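Local coordinates for protein decapping nuclease RAI1 (Scheffersomyces stipitis, PDB 5BTO) that removes NAD caps from RNA and also hydrolyses N7-methylguanosine-capped and triphosphate 5' ends with a divalent metal cation, and stabilises and stimulates the exoribonuclease RAT1, at residues A[25-29]-A[250-254]; A[51-55]-A[237-243]; A[181-186]-A[256-260]; A[288-293]-A[305-310]. All coordinates share one frame; numbering follows the deposited sequence.

Interaction 1: residues A[25-29]-A[250-254]; sequences QPKEI and VLSHY
Glu28 and Tyr254 make the one direct hydrogen bond between 25-29 and 250-254: Tyr254 OH donates to Glu28 OE1 over 2.6 Å. The carboxylate comes to the edge of the phenol, near the ring plane, and the two planes are 31° apart. OE1 is met on its syn side, with the donor 19° out of the carboxylate plane. Glu28 reaches this far because its chain is fully extended, CG anti to the backbone N (chi1 -179°). Ser219 also bonds OE1, and Lys48 forms a salt bridge with OE2, so both oxygens are held and the negative charge is probably well compensated.

A second, water-mediated tie joins the backbones. Water 1 accepts from Glu28 N at 3.1 Å and, weakly, from Leu251 N at 3.4 Å.

The remaining contacts are apolar. Val250 CG1 lies against Glu28, 3.6 Å from both its CB and its CD, the two side chains crossing obliquely. Leu251 CD1 rests on Pro26, 3.6 Å from its CB, and both residues also touch strand 216-225, where Ile221 meets each of them. Over one face of the Tyr254 ring sits Val250 O, which accepts from His253 N.

Through a multiply bonded carboxylate, the short 3-10 turn before strand 254-261, a strand that carries metal ligands, is thus tied to strand 27-34 of the large mixed sheet in this PD-(D/E)XK nuclease fold.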
# COMPACT_ATOMS: atom_id res chain seq x y z
N GLN A 25 -5.33 -17.43 -19.70
CA GLN A 25 -4.73 -17.72 -21.00
C GLN A 25 -5.16 -16.69 -22.04
O GLN A 25 -6.33 -16.65 -22.43
CB GLN A 25 -5.09 -19.12 -21.49
CG GLN A 25 -4.74 -19.37 -22.95
CD GLN A 25 -3.24 -19.40 -23.20
OE1 GLN A 25 -2.51 -20.17 -22.58
NE2 GLN A 25 -2.77 -18.56 -24.13
N PRO A 26 -4.22 -15.86 -22.50
CA PRO A 26 -4.56 -14.85 -23.50
C PRO A 26 -4.94 -15.49 -24.83
O PRO A 26 -4.50 -16.61 -25.17
CB PRO A 26 -3.25 -14.05 -23.66
CG PRO A 26 -2.43 -14.39 -22.47
CD PRO A 26 -2.82 -15.77 -22.06
N LYS A 27 -5.75 -14.76 -25.60
CA LYS A 27 -6.17 -15.22 -26.91
C LYS A 27 -6.25 -14.03 -27.87
O LYS A 27 -6.86 -13.01 -27.56
CB LYS A 27 -7.54 -15.89 -26.81
CG LYS A 27 -8.22 -16.11 -28.14
CD LYS A 27 -9.62 -16.70 -27.98
CE LYS A 27 -10.30 -16.85 -29.33
NZ LYS A 27 -11.58 -17.60 -29.25
N GLU A 28 -5.61 -14.15 -29.03
CA GLU A 28 -5.70 -13.09 -30.03
C GLU A 28 -7.11 -13.04 -30.61
O GLU A 28 -7.69 -14.09 -30.96
CB GLU A 28 -4.71 -13.30 -31.18
CG GLU A 28 -4.76 -12.18 -32.22
CD GLU A 28 -3.74 -12.35 -33.33
OE1 GLU A 28 -2.53 -12.14 -33.10
OE2 GLU A 28 -4.17 -12.67 -34.46
N ILE A 29 -7.65 -11.84 -30.75
CA ILE A 29 -8.95 -11.69 -31.42
C ILE A 29 -8.88 -10.92 -32.73
O ILE A 29 -9.72 -11.11 -33.61
CB ILE A 29 -10.05 -11.11 -30.48
CG1 ILE A 29 -9.55 -9.84 -29.78
CG2 ILE A 29 -10.48 -12.15 -29.47
CD1 ILE A 29 -10.70 -8.97 -29.24
N VAL A 250 -3.14 -18.79 -32.13
CA VAL A 250 -2.06 -18.14 -32.86
C VAL A 250 -0.96 -17.57 -31.95
O VAL A 250 0.20 -17.58 -32.34
CB VAL A 250 -2.55 -17.09 -33.89
CG1 VAL A 250 -3.14 -15.86 -33.21
CG2 VAL A 250 -1.41 -16.68 -34.80
N LEU A 251 -1.30 -17.09 -30.75
CA LEU A 251 -0.27 -16.50 -29.88
C LEU A 251 0.92 -17.42 -29.64
O LEU A 251 2.07 -16.96 -29.53
CB LEU A 251 -0.84 -16.09 -28.52
CG LEU A 251 -1.73 -14.85 -28.50
CD1 LEU A 251 -2.31 -14.70 -27.12
CD2 LEU A 251 -0.94 -13.60 -28.91
N SER A 252 0.64 -18.71 -29.52
CA SER A 252 1.67 -19.69 -29.22
C SER A 252 2.68 -19.82 -30.34
O SER A 252 3.70 -20.46 -30.17
CB SER A 252 1.05 -21.06 -28.91
OG SER A 252 0.53 -21.67 -30.08
N HIS A 253 2.38 -19.20 -31.49
CA HIS A 253 3.26 -19.25 -32.66
C HIS A 253 4.12 -18.00 -32.85
O HIS A 253 4.92 -17.91 -33.79
CB HIS A 253 2.44 -19.53 -33.91
CG HIS A 253 1.72 -20.84 -33.87
ND1 HIS A 253 2.31 -22.02 -34.28
CD2 HIS A 253 0.48 -21.17 -33.45
CE1 HIS A 253 1.45 -23.01 -34.13
NE2 HIS A 253 0.33 -22.52 -33.63
N TYR A 254 3.98 -17.05 -31.93
CA TYR A 254 4.72 -15.79 -32.00
C TYR A 254 6.01 -15.86 -31.17
O TYR A 254 6.14 -16.69 -30.28
CB TYR A 254 3.88 -14.64 -31.44
CG TYR A 254 2.69 -14.25 -32.27
CD1 TYR A 254 2.66 -14.45 -33.65
CD2 TYR A 254 1.59 -13.63 -31.68
CE1 TYR A 254 1.55 -14.06 -34.40
CE2 TYR A 254 0.49 -13.25 -32.42
CZ TYR A 254 0.48 -13.46 -33.78
OH TYR A 254 -0.61 -13.07 -34.52
O HOH W 1 -4.52 -17.00 -29.77

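Interaction 2: residues A[51-55]-A[237-243]; sequences NVSYY and DCVWDYI
Tyr54 and Val239 meet at a single beta bridge, their CA atoms 4.8 Å apart, and the Tyr54 side chain can be traced outward from there. Its CB lies 4.1 Å from Val239 O. With CG anti to the carbonyl carbon (chi1 -64°), the ring runs alongside the valine, both side chains pointing the same way. CD2 approaches Val239 CB to 3.8 Å and CE2 lies at a similar distance from CG1, while Asp241 O stands at the ring edge near its plane. At the tip, OH comes to 4.0 Å from Ile243 CG1, the two side chains crossing at about a right angle, and is linked only weakly to water 2, which accepts from Ile243 N. Cut back to an alanine, Tyr54 would probably no longer flank Val239 and Ile243, and water 2 would be likely to lose its weak hydroxyl partner.

The bridge itself rests on two backbone bonds. Val239 N donates to Ser53 O with an N-H...O angle of 164°, and Tyr55 N donates to Val239 O at 171°. Slightly earlier in the chain, Val52 CG1 presses on Val239 CG2 at 3.5 Å, tighter than usual carbon contact. Cys238 SG lies 5.5 Å from the Tyr55 ring centroid, an oblique sulfur-aromatic approach. Water 3 donates to both Tyr55 O and Trp240 O.

Thus, backbone bonds set the register while apolar contacts fill the sides. The metal ligand Asp237 points away, its OD2 bonded to Leu257 N, consistent with a contact that positions the backbone beside the metal site, while the carboxylate is held from strand 254-261.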
# COMPACT_ATOMS: atom_id res chain seq x y z
N ASN A 51 2.09 -8.58 -43.66
CA ASN A 51 2.69 -7.74 -42.63
C ASN A 51 3.28 -8.50 -41.45
O ASN A 51 3.50 -7.91 -40.38
CB ASN A 51 1.68 -6.69 -42.15
CG ASN A 51 1.27 -5.73 -43.25
OD1 ASN A 51 0.30 -5.96 -43.98
ND2 ASN A 51 2.02 -4.64 -43.39
N VAL A 52 3.55 -9.79 -41.64
CA VAL A 52 4.08 -10.67 -40.60
C VAL A 52 5.45 -11.19 -41.01
O VAL A 52 5.61 -11.67 -42.13
CB VAL A 52 3.15 -11.90 -40.42
CG1 VAL A 52 3.79 -12.95 -39.53
CG2 VAL A 52 1.78 -11.49 -39.89
N SER A 53 6.43 -11.11 -40.11
CA SER A 53 7.76 -11.67 -40.35
C SER A 53 7.91 -13.09 -39.78
O SER A 53 7.20 -13.46 -38.84
CB SER A 53 8.85 -10.78 -39.74
OG SER A 53 8.82 -9.47 -40.28
N TYR A 54 8.84 -13.86 -40.35
CA TYR A 54 9.09 -15.24 -39.93
C TYR A 54 10.55 -15.46 -39.54
O TYR A 54 11.45 -15.14 -40.31
CB TYR A 54 8.70 -16.22 -41.05
CG TYR A 54 7.23 -16.21 -41.36
CD1 TYR A 54 6.68 -15.20 -42.14
CD2 TYR A 54 6.38 -17.18 -40.85
CE1 TYR A 54 5.32 -15.17 -42.42
CE2 TYR A 54 5.02 -17.16 -41.12
CZ TYR A 54 4.50 -16.15 -41.91
OH TYR A 54 3.15 -16.11 -42.18
N TYR A 55 10.77 -16.02 -38.36
CA TYR A 55 12.13 -16.23 -37.86
C TYR A 55 12.96 -17.07 -38.81
O TYR A 55 12.50 -18.08 -39.33
CB TYR A 55 12.10 -16.94 -36.51
CG TYR A 55 13.44 -16.95 -35.81
CD1 TYR A 55 14.02 -15.76 -35.39
CD2 TYR A 55 14.10 -18.14 -35.54
CE1 TYR A 55 15.24 -15.76 -34.74
CE2 TYR A 55 15.32 -18.15 -34.89
CZ TYR A 55 15.89 -16.96 -34.49
OH TYR A 55 17.10 -16.97 -33.84
N ASP A 237 7.09 -9.43 -32.84
CA ASP A 237 8.25 -9.33 -33.72
C ASP A 237 8.21 -10.30 -34.90
O ASP A 237 8.50 -9.92 -36.03
CB ASP A 237 9.56 -9.50 -32.94
CG ASP A 237 9.77 -8.38 -31.93
OD1 ASP A 237 9.31 -7.26 -32.21
OD2 ASP A 237 10.40 -8.63 -30.87
N CYS A 238 7.83 -11.55 -34.64
CA CYS A 238 7.80 -12.54 -35.71
C CYS A 238 7.01 -13.79 -35.32
O CYS A 238 6.59 -13.96 -34.18
CB CYS A 238 9.23 -12.93 -36.12
SG CYS A 238 10.10 -13.97 -34.95
N VAL A 239 6.81 -14.65 -36.31
CA VAL A 239 6.27 -15.98 -36.11
C VAL A 239 7.45 -16.95 -36.12
O VAL A 239 8.33 -16.82 -36.97
CB VAL A 239 5.30 -16.33 -37.26
CG1 VAL A 239 4.91 -17.79 -37.24
CG2 VAL A 239 4.05 -15.45 -37.14
N TRP A 240 7.48 -17.91 -35.19
CA TRP A 240 8.60 -18.86 -35.19
C TRP A 240 8.38 -20.06 -36.09
O TRP A 240 9.34 -20.63 -36.60
CB TRP A 240 9.01 -19.29 -33.78
CG TRP A 240 8.00 -20.07 -33.01
CD1 TRP A 240 6.99 -19.56 -32.22
CD2 TRP A 240 7.93 -21.49 -32.90
NE1 TRP A 240 6.29 -20.60 -31.65
CE2 TRP A 240 6.84 -21.79 -32.05
CE3 TRP A 240 8.67 -22.54 -33.44
CZ2 TRP A 240 6.48 -23.10 -31.73
CZ3 TRP A 240 8.31 -23.84 -33.13
CH2 TRP A 240 7.23 -24.11 -32.28
N ASP A 241 7.13 -20.45 -36.31
CA ASP A 241 6.89 -21.56 -37.23
C ASP A 241 5.89 -21.23 -38.33
O ASP A 241 6.27 -21.09 -39.50
CB ASP A 241 6.57 -22.86 -36.48
CG ASP A 241 5.38 -22.74 -35.53
OD1 ASP A 241 4.84 -21.63 -35.34
OD2 ASP A 241 4.99 -23.78 -34.95
N TYR A 242 4.62 -21.10 -37.97
CA TYR A 242 3.57 -20.83 -38.95
C TYR A 242 2.37 -20.20 -38.27
O TYR A 242 2.22 -20.30 -37.05
CB TYR A 242 3.16 -22.13 -39.66
CG TYR A 242 2.54 -23.14 -38.73
CD1 TYR A 242 3.32 -24.02 -37.99
CD2 TYR A 242 1.16 -23.22 -38.59
CE1 TYR A 242 2.75 -24.94 -37.13
CE2 TYR A 242 0.58 -24.13 -37.74
CZ TYR A 242 1.38 -24.99 -37.01
OH TYR A 242 0.79 -25.90 -36.16
N ILE A 243 1.51 -19.56 -39.05
CA ILE A 243 0.25 -19.02 -38.52
C ILE A 243 -0.86 -20.07 -38.60
O ILE A 243 -1.10 -20.64 -39.67
CB ILE A 243 -0.20 -17.76 -39.29
CG1 ILE A 243 0.77 -16.61 -39.05
CG2 ILE A 243 -1.60 -17.35 -38.84
CD1 ILE A 243 0.73 -16.07 -37.66
O HOH W 2 2.16 -19.33 -41.87
O HOH W 3 10.71 -19.99 -38.82

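Interaction 3: residues A[181-186]-A[256-260]; sequences SGYKFE and ELKTT
Thr259 OG1 and Ser181 OG are joined through water 4, which donates to Ser181 OG over 2.7 Å and lies 3.1 Å from Thr259 OG1. Ser181 OG has a further partner in Cys178 O, one turn back in helix 169-188. Thr259 OG1, held between its backbone N and carbonyl carbon (chi1 67°), faces the helix at Gly182, whose CA approaches it to 3.8 Å. A second water repeats the pattern in the backbone: water 5 donates to Gly182 O at 2.8 Å and also to Leu257 O, and sits at the edge of the Phe185 ring, in its plane.

Between these bridges the contact is made by carbon. The methyl CG2 of Thr259 rests 3.4 Å from Phe185 CB and almost as near to CG and CD2, the two side chains sliding past each other in opposite directions. Phe185 reaches on along the strand, CE2 lying 3.6 Å from Lys258 O. Glu186 CG packs on Leu257 CB, while its carboxylate turns to the metal site, near that of Asp237.

On the other side of the strand, Lys258 NZ forms a salt bridge with Glu256 OE2 and bonds Gln282. Glu256 and Lys258, on strand 254-261, match the E-x-K part of the PD-(D/E)XK motif.

The segment axes approach to 7.7 Å, and the direct contact is apolar with the polar links carried by water. This is consistent with packing and solvent bridges setting the helix against the strand, so that Glu186 comes near Glu256, Leu257 and Lys258.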
# COMPACT_ATOMS: atom_id res chain seq x y z
N SER A 181 20.85 -1.39 -33.68
CA SER A 181 21.23 -2.80 -33.65
C SER A 181 20.07 -3.76 -33.37
O SER A 181 20.07 -4.88 -33.85
CB SER A 181 22.38 -3.03 -32.65
OG SER A 181 21.95 -2.90 -31.31
N GLY A 182 19.09 -3.31 -32.60
CA GLY A 182 17.92 -4.13 -32.30
C GLY A 182 17.08 -4.35 -33.54
O GLY A 182 16.66 -5.47 -33.83
N TYR A 183 16.83 -3.27 -34.27
CA TYR A 183 16.10 -3.36 -35.53
C TYR A 183 16.90 -4.13 -36.58
O TYR A 183 16.32 -4.88 -37.38
CB TYR A 183 15.75 -1.96 -36.06
CG TYR A 183 14.84 -1.18 -35.13
CD1 TYR A 183 13.48 -1.46 -35.06
CD2 TYR A 183 15.34 -0.17 -34.32
CE1 TYR A 183 12.65 -0.75 -34.21
CE2 TYR A 183 14.51 0.55 -33.47
CZ TYR A 183 13.17 0.25 -33.42
OH TYR A 183 12.34 0.96 -32.58
N LYS A 184 18.22 -3.97 -36.58
CA LYS A 184 19.07 -4.70 -37.52
C LYS A 184 18.99 -6.20 -37.24
O LYS A 184 18.89 -7.00 -38.17
CB LYS A 184 20.52 -4.22 -37.42
CG LYS A 184 21.51 -4.97 -38.32
CD LYS A 184 21.25 -4.72 -39.80
CE LYS A 184 22.37 -5.29 -40.67
NZ LYS A 184 22.29 -4.87 -42.09
N PHE A 185 19.01 -6.56 -35.96
CA PHE A 185 18.92 -7.96 -35.59
C PHE A 185 17.61 -8.55 -36.11
O PHE A 185 17.60 -9.64 -36.68
CB PHE A 185 19.01 -8.12 -34.07
CG PHE A 185 18.93 -9.55 -33.61
CD1 PHE A 185 19.86 -10.49 -34.04
CD2 PHE A 185 17.93 -9.95 -32.74
CE1 PHE A 185 19.78 -11.81 -33.61
CE2 PHE A 185 17.85 -11.27 -32.31
CZ PHE A 185 18.78 -12.20 -32.75
N GLU A 186 16.51 -7.82 -35.95
CA GLU A 186 15.23 -8.32 -36.44
C GLU A 186 15.32 -8.56 -37.94
O GLU A 186 14.85 -9.58 -38.45
CB GLU A 186 14.10 -7.35 -36.13
CG GLU A 186 13.83 -7.17 -34.65
CD GLU A 186 12.58 -6.36 -34.39
OE1 GLU A 186 12.70 -5.16 -34.06
OE2 GLU A 186 11.48 -6.93 -34.53
N GLU A 256 9.37 -13.16 -29.58
CA GLU A 256 9.99 -11.86 -29.41
C GLU A 256 11.47 -11.94 -29.78
O GLU A 256 12.11 -12.97 -29.56
CB GLU A 256 9.85 -11.44 -27.95
CG GLU A 256 10.36 -10.05 -27.64
CD GLU A 256 9.32 -8.99 -27.89
OE1 GLU A 256 8.15 -9.35 -28.14
OE2 GLU A 256 9.66 -7.79 -27.84
N LEU A 257 12.01 -10.85 -30.33
CA LEU A 257 13.44 -10.78 -30.68
C LEU A 257 14.09 -9.57 -30.00
O LEU A 257 13.64 -8.45 -30.19
CB LEU A 257 13.60 -10.64 -32.19
CG LEU A 257 12.98 -11.76 -33.02
CD1 LEU A 257 13.09 -11.47 -34.51
CD2 LEU A 257 13.64 -13.08 -32.67
N LYS A 258 15.16 -9.81 -29.24
CA LYS A 258 15.82 -8.74 -28.50
C LYS A 258 17.32 -8.85 -28.65
O LYS A 258 17.83 -9.91 -29.03
CB LYS A 258 15.47 -8.83 -27.01
CG LYS A 258 14.00 -8.84 -26.69
CD LYS A 258 13.39 -7.47 -26.85
CE LYS A 258 12.05 -7.40 -26.12
NZ LYS A 258 11.22 -6.24 -26.55
N THR A 259 18.03 -7.78 -28.32
CA THR A 259 19.49 -7.79 -28.31
C THR A 259 20.04 -7.17 -27.03
O THR A 259 19.36 -6.37 -26.37
CB THR A 259 20.08 -6.99 -29.48
OG1 THR A 259 19.78 -5.59 -29.29
CG2 THR A 259 19.51 -7.46 -30.80
N THR A 260 21.27 -7.53 -26.70
CA THR A 260 21.94 -6.95 -25.55
C THR A 260 23.43 -7.20 -25.70
O THR A 260 23.84 -7.99 -26.55
CB THR A 260 21.40 -7.55 -24.23
OG1 THR A 260 21.81 -6.74 -23.11
CG2 THR A 260 21.90 -8.98 -24.05
O HOH W 4 22.54 -4.13 -29.02
O HOH W 5 15.90 -6.77 -31.43

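Interaction 4: residues A[288-293]-A[305-310]; sequences IRKVVY and VELYKT
Two torsions bring Thr310 to Ile288 and Val292 to Val305 in this antiparallel beta hairpin of strands 290-296 and 302-309. In Thr310, OG1 is anti to the carbonyl carbon (chi1 -58°), which turns the hydroxyl back toward Ile288. In Val292, CG1 is anti to the backbone N (chi1 165°), which carries it to Val305 CG1.

Val291 with Tyr308 and Tyr293 with Glu306 are hydrogen-bonded pairs, each with two N-H...O bonds. The shortest is Tyr308 N to Val291 O at 2.8 Å. Val292 with Leu307, between them, and Lys290 with Lys309, beyond Val291, are non-hydrogen-bonded pairs, where CA-H...O contacts such as Val292 CA to Glu306 O at 3.4 Å add to the register.

The side chains divide between two faces. On the face of Val292 and Leu307, Leu307 CD1 meets Val292 CG2 at 3.8 Å. On the other, Tyr308 CE1 approaches Tyr293 CD2 to 4.1 Å; this face lies against helix 266-286, where Tyr293 OH bonds Thr279.

Where strand 302-309 ends and strand 290-296 begins, Thr310 N donates to Arg289 O from above the carbonyl plane. A valine in place of Thr310 would probably leave Ile288 O without its hydroxyl partner and slacken this end of the hairpin. That hydroxyl, Thr310 OG1, donates to Ile288 O over 2.7 Å, tilted 27° from the carbonyl plane.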
# COMPACT_ATOMS: atom_id res chain seq x y z
N ILE A 288 3.07 -14.39 -25.19
CA ILE A 288 4.15 -14.79 -26.10
C ILE A 288 5.04 -15.77 -25.35
O ILE A 288 5.51 -15.46 -24.26
CB ILE A 288 5.00 -13.59 -26.57
CG1 ILE A 288 4.14 -12.51 -27.25
CG2 ILE A 288 6.16 -14.05 -27.47
CD1 ILE A 288 3.37 -12.97 -28.42
N ARG A 289 5.29 -16.94 -25.93
CA ARG A 289 5.90 -18.06 -25.21
C ARG A 289 7.40 -18.23 -25.47
O ARG A 289 8.06 -19.00 -24.79
CB ARG A 289 5.19 -19.37 -25.55
CG ARG A 289 3.70 -19.36 -25.20
CD ARG A 289 3.04 -20.70 -25.51
NE ARG A 289 1.59 -20.67 -25.31
CZ ARG A 289 0.80 -21.74 -25.40
NH1 ARG A 289 1.31 -22.93 -25.67
NH2 ARG A 289 -0.51 -21.61 -25.20
N LYS A 290 7.91 -17.54 -26.48
CA LYS A 290 9.32 -17.69 -26.85
C LYS A 290 9.99 -16.33 -27.06
O LYS A 290 9.38 -15.41 -27.61
CB LYS A 290 9.47 -18.52 -28.13
CG LYS A 290 9.12 -20.01 -28.02
CD LYS A 290 9.48 -20.74 -29.33
CE LYS A 290 8.74 -22.08 -29.52
NZ LYS A 290 8.63 -22.91 -28.28
N VAL A 291 11.24 -16.23 -26.63
CA VAL A 291 12.03 -15.03 -26.83
C VAL A 291 13.43 -15.42 -27.30
O VAL A 291 14.04 -16.32 -26.72
CB VAL A 291 12.24 -14.26 -25.51
CG1 VAL A 291 13.05 -13.00 -25.77
CG2 VAL A 291 10.92 -13.95 -24.85
N VAL A 292 13.95 -14.74 -28.31
CA VAL A 292 15.36 -14.93 -28.67
C VAL A 292 16.16 -13.67 -28.36
O VAL A 292 15.80 -12.58 -28.80
CB VAL A 292 15.54 -15.29 -30.17
CG1 VAL A 292 16.99 -15.11 -30.59
CG2 VAL A 292 15.08 -16.72 -30.42
N TYR A 293 17.25 -13.83 -27.61
CA TYR A 293 18.20 -12.74 -27.41
C TYR A 293 19.44 -12.93 -28.27
O TYR A 293 20.04 -14.00 -28.27
CB TYR A 293 18.62 -12.62 -25.94
CG TYR A 293 17.86 -11.57 -25.18
CD1 TYR A 293 18.26 -10.24 -25.19
CD2 TYR A 293 16.72 -11.92 -24.46
CE1 TYR A 293 17.55 -9.28 -24.49
CE2 TYR A 293 16.00 -10.96 -23.77
CZ TYR A 293 16.42 -9.65 -23.79
OH TYR A 293 15.70 -8.71 -23.09
N VAL A 305 23.46 -16.35 -29.72
CA VAL A 305 22.00 -16.24 -29.75
C VAL A 305 21.45 -17.26 -28.77
O VAL A 305 21.88 -18.43 -28.77
CB VAL A 305 21.46 -16.57 -31.16
CG1 VAL A 305 19.96 -16.65 -31.14
CG2 VAL A 305 21.96 -15.54 -32.18
N GLU A 306 20.50 -16.85 -27.93
CA GLU A 306 19.90 -17.76 -26.97
C GLU A 306 18.39 -17.71 -27.05
O GLU A 306 17.79 -16.63 -27.06
CB GLU A 306 20.34 -17.41 -25.54
CG GLU A 306 21.85 -17.53 -25.32
CD GLU A 306 22.33 -18.97 -25.24
OE1 GLU A 306 21.48 -19.89 -25.18
OE2 GLU A 306 23.56 -19.19 -25.26
N LEU A 307 17.79 -18.89 -27.11
CA LEU A 307 16.34 -19.05 -27.10
C LEU A 307 15.85 -19.29 -25.68
O LEU A 307 16.38 -20.16 -24.98
CB LEU A 307 15.94 -20.26 -27.97
CG LEU A 307 14.46 -20.67 -27.90
CD1 LEU A 307 13.58 -19.61 -28.53
CD2 LEU A 307 14.25 -22.01 -28.62
N TYR A 308 14.85 -18.52 -25.26
CA TYR A 308 14.22 -18.69 -23.96
C TYR A 308 12.78 -19.10 -24.14
O TYR A 308 12.13 -18.66 -25.08
CB TYR A 308 14.21 -17.37 -23.18
CG TYR A 308 15.57 -16.85 -22.80
CD1 TYR A 308 16.39 -16.25 -23.74
CD2 TYR A 308 16.02 -16.95 -21.49
CE1 TYR A 308 17.64 -15.77 -23.39
CE2 TYR A 308 17.27 -16.49 -21.14
CZ TYR A 308 18.08 -15.90 -22.10
OH TYR A 308 19.33 -15.43 -21.77
N LYS A 309 12.25 -19.93 -23.24
CA LYS A 309 10.80 -19.99 -23.10
C LYS A 309 10.42 -19.00 -22.00
O LYS A 309 11.06 -18.94 -20.96
CB LYS A 309 10.28 -21.40 -22.82
CG LYS A 309 10.77 -22.11 -21.58
CD LYS A 309 10.06 -23.47 -21.47
CE LYS A 309 10.49 -24.25 -20.23
NZ LYS A 309 9.71 -25.50 -20.08
N THR A 310 9.38 -18.21 -22.26
CA THR A 310 8.98 -17.18 -21.32
C THR A 310 8.82 -17.72 -19.91
O THR A 310 9.24 -17.10 -18.92
CB THR A 310 7.69 -16.51 -21.82
OG1 THR A 310 7.92 -15.98 -23.12
CG2 THR A 310 7.26 -15.37 -20.87

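Interactions 2, 3 and 4 all reach the four-stranded sheet: 238-239 at one edge, 254-261 and 290-296 inside, 302-309 at the other edge. Interaction 1 instead joins the turn leading into 254-261 to the large mixed sheet. None is wholly core; interaction 3 has no exposed residue in contact, and interaction 4 has the most. Chemistry follows place: a shared carboxylate in interaction 1, a single bridge in interaction 2, water-linked packing in interaction 3, regular strand pairing in interaction 4. Interactions 2 and 3 converge on the metal site, Asp237 coming from one and Glu186 and Glu256 from the other, while His253 ties interaction 1 to Asp241 of interaction 2.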